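Local coordinates for CCHC-type domain-containing protein (Trypanosoma brucei brucei, PDB 7C45) that binds RNA and trims guide RNAs, probably as a 3'-5' exonuclease of the RNase D type, and carries two zinc knuckles, at residues Arg178-Asp182 with His183-Tyr187; Gln221-Glu224 with His225-Gly229. All coordinates share one frame; numbering follows the deposited sequence.

Contact 1 starts a helix and contact 2 ends one. Residues 178-187 lead from a proline-rich loop into helix 182-202, which lies within the 3'-5' exonuclease region and carries the calcium ligand Asp191 further along. The next helix in the chain, 212-226, finishes in contact 2 at residues 221-229. The two contacts come in series and do not touch: their centres are about 30 Å apart and their nearest atoms about 20 Å. Contact 1 packs beside edge strand 16-19, whereas contact 2 rests on helix 104-114. Both are local turns, one where a helix begins and one where a helix stops. Neither supplies a calcium ligand; the Leu180 side chain lies about 7 Å from that of Glu43.

Contact 1 of 2, residues Arg178-Asp182 with His183-Tyr187; sequences RPLPD and HFLEY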
ATOM      1  N   ARG A 178     -15.061 -18.826  -9.601  1.00 19.81           N
ATOM      2  CA  ARG A 178     -14.847 -19.713  -8.457  1.00 18.48           C
ATOM      3  C   ARG A 178     -14.823 -21.157  -8.950  1.00 21.33           C
ATOM      4  O   ARG A 178     -15.628 -21.549  -9.784  1.00 19.53           O
ATOM      5  CB  ARG A 178     -15.928 -19.539  -7.392  1.00 19.84           C
ATOM      6  CG  ARG A 178     -15.870 -18.229  -6.625  1.00 17.48           C
ATOM      7  CD  ARG A 178     -14.528 -18.066  -5.905  1.00 17.27           C
ATOM      8  NE  ARG A 178     -14.498 -16.866  -5.081  1.00 16.74           N
ATOM      9  CZ  ARG A 178     -14.270 -15.639  -5.549  1.00 16.52           C
ATOM     10  NH1 ARG A 178     -14.042 -15.447  -6.836  1.00 16.77           N
ATOM     11  NH2 ARG A 178     -14.255 -14.613  -4.719  1.00 16.09           N
ATOM     12  N   PRO A 179     -13.880 -21.946  -8.461  1.00 20.91           N
ATOM     13  CA  PRO A 179     -12.793 -21.580  -7.567  1.00 20.66           C
ATOM     14  C   PRO A 179     -11.804 -20.667  -8.262  1.00 18.88           C
ATOM     15  O   PRO A 179     -11.674 -20.729  -9.477  1.00 19.29           O
ATOM     16  CB  PRO A 179     -12.130 -22.921  -7.244  1.00 19.45           C
ATOM     17  CG  PRO A 179     -12.435 -23.762  -8.452  1.00 20.13           C
ATOM     18  CD  PRO A 179     -13.801 -23.351  -8.881  1.00 25.96           C
ATOM     19  N   LEU A 180     -11.129 -19.814  -7.491  1.00 18.40           N
ATOM     20  CA  LEU A 180     -10.048 -19.012  -8.045  1.00 18.34           C
ATOM     21  C   LEU A 180      -8.831 -19.902  -8.282  1.00 18.83           C
ATOM     22  O   LEU A 180      -8.419 -20.635  -7.374  1.00 18.91           O
ATOM     23  CB  LEU A 180      -9.702 -17.874  -7.100  1.00 17.72           C
ATOM     24  CG  LEU A 180     -10.730 -16.726  -7.011  1.00 17.27           C
ATOM     25  CD1 LEU A 180     -10.508 -15.891  -5.761  1.00 16.74           C
ATOM     26  CD2 LEU A 180     -10.684 -15.851  -8.265  1.00 17.33           C
ATOM     27  N   PRO A 181      -8.231 -19.870  -9.468  1.00 21.84           N
ATOM     28  CA  PRO A 181      -7.010 -20.653  -9.687  1.00 24.46           C
ATOM     29  C   PRO A 181      -5.916 -20.255  -8.707  1.00 23.84           C
ATOM     30  O   PRO A 181      -5.889 -19.135  -8.194  1.00 18.81           O
ATOM     31  CB  PRO A 181      -6.624 -20.314 -11.130  1.00 25.62           C
ATOM     32  CG  PRO A 181      -7.879 -19.874 -11.761  1.00 25.58           C
ATOM     33  CD  PRO A 181      -8.622 -19.140 -10.683  1.00 27.01           C
ATOM     34  N   ASP A 182      -5.014 -21.198  -8.446  1.00 19.84           N
ATOM     35  CA  ASP A 182      -3.926 -20.945  -7.508  1.00 19.64           C
ATOM     36  C   ASP A 182      -3.183 -19.650  -7.814  1.00 21.48           C
ATOM     37  O   ASP A 182      -2.866 -18.880  -6.899  1.00 18.80           O
ATOM     38  CB  ASP A 182      -2.952 -22.125  -7.516  1.00 25.63           C
ATOM     39  CG  ASP A 182      -3.606 -23.409  -7.099  1.00 40.49           C
ATOM     40  OD1 ASP A 182      -4.746 -23.338  -6.592  1.00 41.38           O
ATOM     41  OD2 ASP A 182      -2.980 -24.479  -7.269  1.00 51.76           O
ATOM     42  N   HIS A 183      -2.881 -19.393  -9.090  1.00 19.55           N
ATOM     43  CA  HIS A 183      -2.093 -18.214  -9.404  1.00 19.27           C
ATOM     44  C   HIS A 183      -2.888 -16.923  -9.217  1.00 18.61           C
ATOM     45  O   HIS A 183      -2.285 -15.877  -8.992  1.00 18.24           O
ATOM     46  CB  HIS A 183      -1.523 -18.305 -10.824  1.00 25.40           C
ATOM     47  CG  HIS A 183      -2.556 -18.472 -11.893  1.00 24.81           C
ATOM     48  ND1 HIS A 183      -3.146 -19.684 -12.173  1.00 31.74           N
ATOM     49  CD2 HIS A 183      -3.087 -17.585 -12.765  1.00 29.17           C
ATOM     50  CE1 HIS A 183      -4.007 -19.534 -13.162  1.00 32.83           C
ATOM     51  NE2 HIS A 183      -3.992 -18.269 -13.538  1.00 28.00           N
ATOM     52  N   PHE A 184      -4.223 -16.978  -9.276  1.00 18.48           N
ATOM     53  CA  PHE A 184      -5.016 -15.822  -8.863  1.00 17.88           C
ATOM     54  C   PHE A 184      -4.898 -15.593  -7.361  1.00 17.44           C
ATOM     55  O   PHE A 184      -4.743 -14.458  -6.904  1.00 16.99           O
ATOM     56  CB  PHE A 184      -6.483 -16.030  -9.250  1.00 17.92           C
ATOM     57  CG  PHE A 184      -6.793 -15.751 -10.688  1.00 23.35           C
ATOM     58  CD1 PHE A 184      -6.342 -16.582 -11.694  1.00 18.88           C
ATOM     59  CD2 PHE A 184      -7.587 -14.673 -11.028  1.00 27.49           C
ATOM     60  CE1 PHE A 184      -6.646 -16.319 -13.016  1.00 26.15           C
ATOM     61  CE2 PHE A 184      -7.906 -14.416 -12.347  1.00 29.42           C
ATOM     62  CZ  PHE A 184      -7.430 -15.235 -13.340  1.00 24.71           C
ATOM     63  N   LEU A 185      -4.976 -16.664  -6.574  1.00 17.62           N
ATOM     64  CA  LEU A 185      -4.855 -16.523  -5.129  1.00 17.30           C
ATOM     65  C   LEU A 185      -3.497 -15.956  -4.740  1.00 17.21           C
ATOM     66  O   LEU A 185      -3.402 -15.074  -3.878  1.00 16.80           O
ATOM     67  CB  LEU A 185      -5.093 -17.885  -4.472  1.00 17.63           C
ATOM     68  CG  LEU A 185      -6.518 -18.391  -4.736  1.00 17.68           C
ATOM     69  CD1 LEU A 185      -6.694 -19.847  -4.263  1.00 18.12           C
ATOM     70  CD2 LEU A 185      -7.527 -17.489  -4.056  1.00 17.14           C
ATOM     71  N   GLU A 186      -2.433 -16.470  -5.347  1.00 17.64           N
ATOM     72  CA  GLU A 186      -1.095 -15.988  -5.025  1.00 17.61           C
ATOM     73  C   GLU A 186      -0.928 -14.540  -5.448  1.00 17.21           C
ATOM     74  O   GLU A 186      -0.322 -13.733  -4.728  1.00 16.92           O
ATOM     75  CB  GLU A 186      -0.049 -16.876  -5.700  1.00 18.23           C
ATOM     76  CG  GLU A 186       1.416 -16.487  -5.430  1.00 19.75           C
ATOM     77  CD  GLU A 186       1.716 -16.122  -3.974  1.00 25.72           C
ATOM     78  OE1 GLU A 186       2.399 -15.095  -3.751  1.00 28.69           O
ATOM     79  OE2 GLU A 186       1.263 -16.840  -3.065  1.00 27.15           O
ATOM     80  N   TYR A 187      -1.452 -14.206  -6.622  1.00 17.24           N
ATOM     81  CA  TYR A 187      -1.491 -12.814  -7.041  1.00 18.66           C
ATOM     82  C   TYR A 187      -2.175 -11.963  -5.984  1.00 16.35           C
ATOM     83  O   TYR A 187      -1.620 -10.970  -5.529  1.00 16.06           O
ATOM     84  CB  TYR A 187      -2.201 -12.680  -8.379  1.00 18.03           C
ATOM     85  CG  TYR A 187      -2.190 -11.265  -8.891  1.00 24.82           C
ATOM     86  CD1 TYR A 187      -3.194 -10.371  -8.536  1.00 25.60           C
ATOM     87  CD2 TYR A 187      -1.175 -10.816  -9.736  1.00 27.88           C
ATOM     88  CE1 TYR A 187      -3.191  -9.079  -9.004  1.00 32.15           C
ATOM     89  CE2 TYR A 187      -1.168  -9.521 -10.207  1.00 31.44           C
ATOM     90  CZ  TYR A 187      -2.180  -8.659  -9.834  1.00 36.42           C
ATOM     91  OH  TYR A 187      -2.194  -7.365 -10.295  1.00 46.57           O
TER
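The start of helix 182-202 is built here, with Pro181 at the N-cap and its carbonyl turned into the first helical turn. Leu185 N reaches Pro181 O at 3.1 Å in a bond that is close to straight at the hydrogen (161°), and Phe184 N adds a weak, bent one to the same oxygen. One residue on, Glu186 N takes Asp182 O at 2.9 Å, so the regular helical ladder is running from its first residue.

The Pro181 ring lies alongside Phe184 with both side chains pointing the same way. CD of the proline comes to 3.6 Å from CD1 of Phe184, and CG of the proline meets the same aromatic carbon. On a different part of the proline ring, CB touches CE1 of His183 at 3.4 Å. The imidazole gets there because its CG stands between the backbone N and the carbonyl carbon (chi1 58°), which brings the ring back beside the N-cap residue. The proline ring thus meets both side chains at neighbouring corners, CB at the imidazole, CG and CD at the phenyl ring.

Leu180 and Leu185 close the turn with an apolar pair: CD2 of Leu185 packs 3.8 Å from CB of Leu180 and also meets its CD1, while Leu185 CD1 comes to 3.6 Å from Leu180 O. Leu180 CD1 in addition covers one face of the Arg178 guanidinium, which is held by a salt bridge to Asp74 and a hydrogen bond to Ser58.

Past the first turn, Glu186 forms a salt bridge with Arg193 of the same helix. Leu185 faces strand 16-19 through Tyr16 and Val18, while His183 and Phe184 pack on Val163 of helix 161-168, setting the helix start between that edge strand and the preceding helix.

Contact 2 of 2, residues Gln221-Glu224 with His225-Gly229; sequences QYVE and HYAVG
Tyr222 and Tyr226 share nearly the same first torsion, CG opposite the carbonyl carbon (chi1 -85° and -79°), and one helical turn apart this sets their rings side by side, pointing the same way. CE1 of Tyr226 meets CD1 of Tyr222 at 3.9 Å, at the edge of the Tyr222 ring and in its plane. CD1 of Tyr226 also lies 3.2 Å from Tyr222 O, which sits in the plane of that ring. Each hydroxyl is gripped further along the chain, that of Tyr222 by Asp237 and that of Tyr226 by Glu235 and the amide of Ala236.

In the backbone Tyr226 N bonds to Tyr222 O at 2.9 Å, and Ala227 N takes Val223 O at the same length. Methyl CB of Ala227 packs 4.1 Å from CG1 of Val223, facing helix 104-114 through Val107. Ala227 is the first residue to leave helical geometry, and a water donates to both Glu224 O and Ala227 O, at 2.8 Å each, bridging the last turn to the departing loop. This is the C-terminal end of helix 212-226, with a water joining two carbonyls where the chain turns into the loop beside helix 104-114.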
ATOM      1  N   GLN A 221      -7.528  11.446   7.772  1.00 15.69           N
ATOM      2  CA  GLN A 221      -8.246  12.396   6.930  1.00 15.80           C
ATOM      3  C   GLN A 221      -8.735  11.726   5.650  1.00 15.47           C
ATOM      4  O   GLN A 221      -9.839  12.005   5.179  1.00 15.58           O
ATOM      5  CB  GLN A 221      -7.337  13.578   6.596  1.00 15.95           C
ATOM      6  CG  GLN A 221      -8.001  14.689   5.783  1.00 16.16           C
ATOM      7  CD  GLN A 221      -9.228  15.243   6.477  1.00 32.67           C
ATOM      8  OE1 GLN A 221     -10.357  15.002   6.046  1.00 34.18           O
ATOM      9  NE2 GLN A 221      -9.016  15.971   7.569  1.00 32.66           N
ATOM     10  N   TYR A 222      -7.901  10.881   5.050  1.00 15.14           N
ATOM     11  CA  TYR A 222      -8.319  10.143   3.856  1.00 14.88           C
ATOM     12  C   TYR A 222      -9.483   9.214   4.161  1.00 14.84           C
ATOM     13  O   TYR A 222     -10.416   9.085   3.350  1.00 14.82           O
ATOM     14  CB  TYR A 222      -7.143   9.364   3.277  1.00 14.60           C
ATOM     15  CG  TYR A 222      -6.328  10.227   2.368  1.00 14.62           C
ATOM     16  CD1 TYR A 222      -6.774  10.523   1.090  1.00 14.62           C
ATOM     17  CD2 TYR A 222      -5.125  10.767   2.790  1.00 14.68           C
ATOM     18  CE1 TYR A 222      -6.052  11.361   0.259  1.00 14.68           C
ATOM     19  CE2 TYR A 222      -4.387  11.605   1.961  1.00 14.72           C
ATOM     20  CZ  TYR A 222      -4.850  11.895   0.694  1.00 14.72           C
ATOM     21  OH  TYR A 222      -4.137  12.736  -0.142  1.00 14.79           O
ATOM     22  N   VAL A 223      -9.453   8.559   5.325  1.00 14.85           N
ATOM     23  CA  VAL A 223     -10.564   7.669   5.669  1.00 14.83           C
ATOM     24  C   VAL A 223     -11.838   8.480   5.898  1.00 15.12           C
ATOM     25  O   VAL A 223     -12.927   8.070   5.503  1.00 15.10           O
ATOM     26  CB  VAL A 223     -10.207   6.782   6.879  1.00 14.84           C
ATOM     27  CG1 VAL A 223     -11.401   5.907   7.278  1.00 14.85           C
ATOM     28  CG2 VAL A 223      -9.024   5.877   6.538  1.00 14.60           C
ATOM     29  N   GLU A 224     -11.723   9.654   6.526  1.00 15.84           N
ATOM     30  CA  GLU A 224     -12.899  10.508   6.686  1.00 15.78           C
ATOM     31  C   GLU A 224     -13.475  10.910   5.339  1.00 15.77           C
ATOM     32  O   GLU A 224     -14.693  11.020   5.176  1.00 15.95           O
ATOM     33  CB  GLU A 224     -12.534  11.757   7.483  1.00 17.22           C
ATOM     34  CG  GLU A 224     -12.301  11.512   8.957  1.00 33.12           C
ATOM     35  CD  GLU A 224     -13.561  11.060   9.666  1.00 42.85           C
ATOM     36  OE1 GLU A 224     -14.574  11.798   9.616  1.00 37.11           O
ATOM     37  OE2 GLU A 224     -13.535   9.960  10.258  1.00 49.00           O
ATOM     38  N   HIS A 225     -12.609  11.173   4.371  1.00 15.60           N
ATOM     39  CA  HIS A 225     -13.054  11.642   3.064  1.00 15.66           C
ATOM     40  C   HIS A 225     -13.720  10.519   2.267  1.00 15.44           C
ATOM     41  O   HIS A 225     -14.740  10.743   1.602  1.00 15.62           O
ATOM     42  CB  HIS A 225     -11.860  12.212   2.301  1.00 15.58           C
ATOM     43  CG  HIS A 225     -12.232  13.005   1.090  1.00 15.97           C
ATOM     44  ND1 HIS A 225     -12.585  12.421  -0.108  1.00 18.52           N
ATOM     45  CD2 HIS A 225     -12.308  14.344   0.896  1.00 16.14           C
ATOM     46  CE1 HIS A 225     -12.854  13.370  -0.988  1.00 15.94           C
ATOM     47  NE2 HIS A 225     -12.704  14.541  -0.401  1.00 18.45           N
ATOM     48  N   TYR A 226     -13.175   9.298   2.349  1.00 15.10           N
ATOM     49  CA  TYR A 226     -13.558   8.222   1.438  1.00 14.91           C
ATOM     50  C   TYR A 226     -14.527   7.223   2.047  1.00 14.88           C
ATOM     51  O   TYR A 226     -15.149   6.464   1.305  1.00 14.81           O
ATOM     52  CB  TYR A 226     -12.292   7.503   0.918  1.00 14.62           C
ATOM     53  CG  TYR A 226     -11.649   8.307  -0.178  1.00 14.68           C
ATOM     54  CD1 TYR A 226     -10.721   9.291   0.127  1.00 14.74           C
ATOM     55  CD2 TYR A 226     -12.045   8.159  -1.506  1.00 14.73           C
ATOM     56  CE1 TYR A 226     -10.151  10.080  -0.878  1.00 14.82           C
ATOM     57  CE2 TYR A 226     -11.486   8.944  -2.524  1.00 16.27           C
ATOM     58  CZ  TYR A 226     -10.544   9.911  -2.205  1.00 16.24           C
ATOM     59  OH  TYR A 226      -9.991  10.700  -3.202  1.00 15.01           O
ATOM     60  N   ALA A 227     -14.692   7.219   3.365  1.00 14.96           N
ATOM     61  CA  ALA A 227     -15.599   6.294   4.045  1.00 14.96           C
ATOM     62  C   ALA A 227     -16.833   7.068   4.499  1.00 16.61           C
ATOM     63  O   ALA A 227     -16.989   7.379   5.676  1.00 19.35           O
ATOM     64  CB  ALA A 227     -14.906   5.619   5.221  1.00 14.86           C
ATOM     65  N   VAL A 228     -17.732   7.337   3.551  1.00 15.43           N
ATOM     66  CA  VAL A 228     -18.914   8.167   3.780  1.00 15.83           C
ATOM     67  C   VAL A 228     -20.207   7.438   3.442  1.00 16.21           C
ATOM     68  O   VAL A 228     -21.250   8.083   3.290  1.00 16.23           O
ATOM     69  CB  VAL A 228     -18.845   9.493   3.001  1.00 16.09           C
ATOM     70  CG1 VAL A 228     -17.685  10.365   3.495  1.00 16.20           C
ATOM     71  CG2 VAL A 228     -18.746   9.228   1.493  1.00 15.96           C
ATOM     72  N   GLY A 229     -20.165   6.124   3.281  1.00 15.59           N
ATOM     73  CA  GLY A 229     -21.392   5.378   3.101  1.00 16.51           C
ATOM     74  C   GLY A 229     -22.028   5.455   1.734  1.00 17.66           C
ATOM     75  O   GLY A 229     -23.137   4.944   1.561  1.00 21.62           O
TER
HETATM   76  O   HOH W   1     -16.320   9.790   7.038  1.00 22.02           O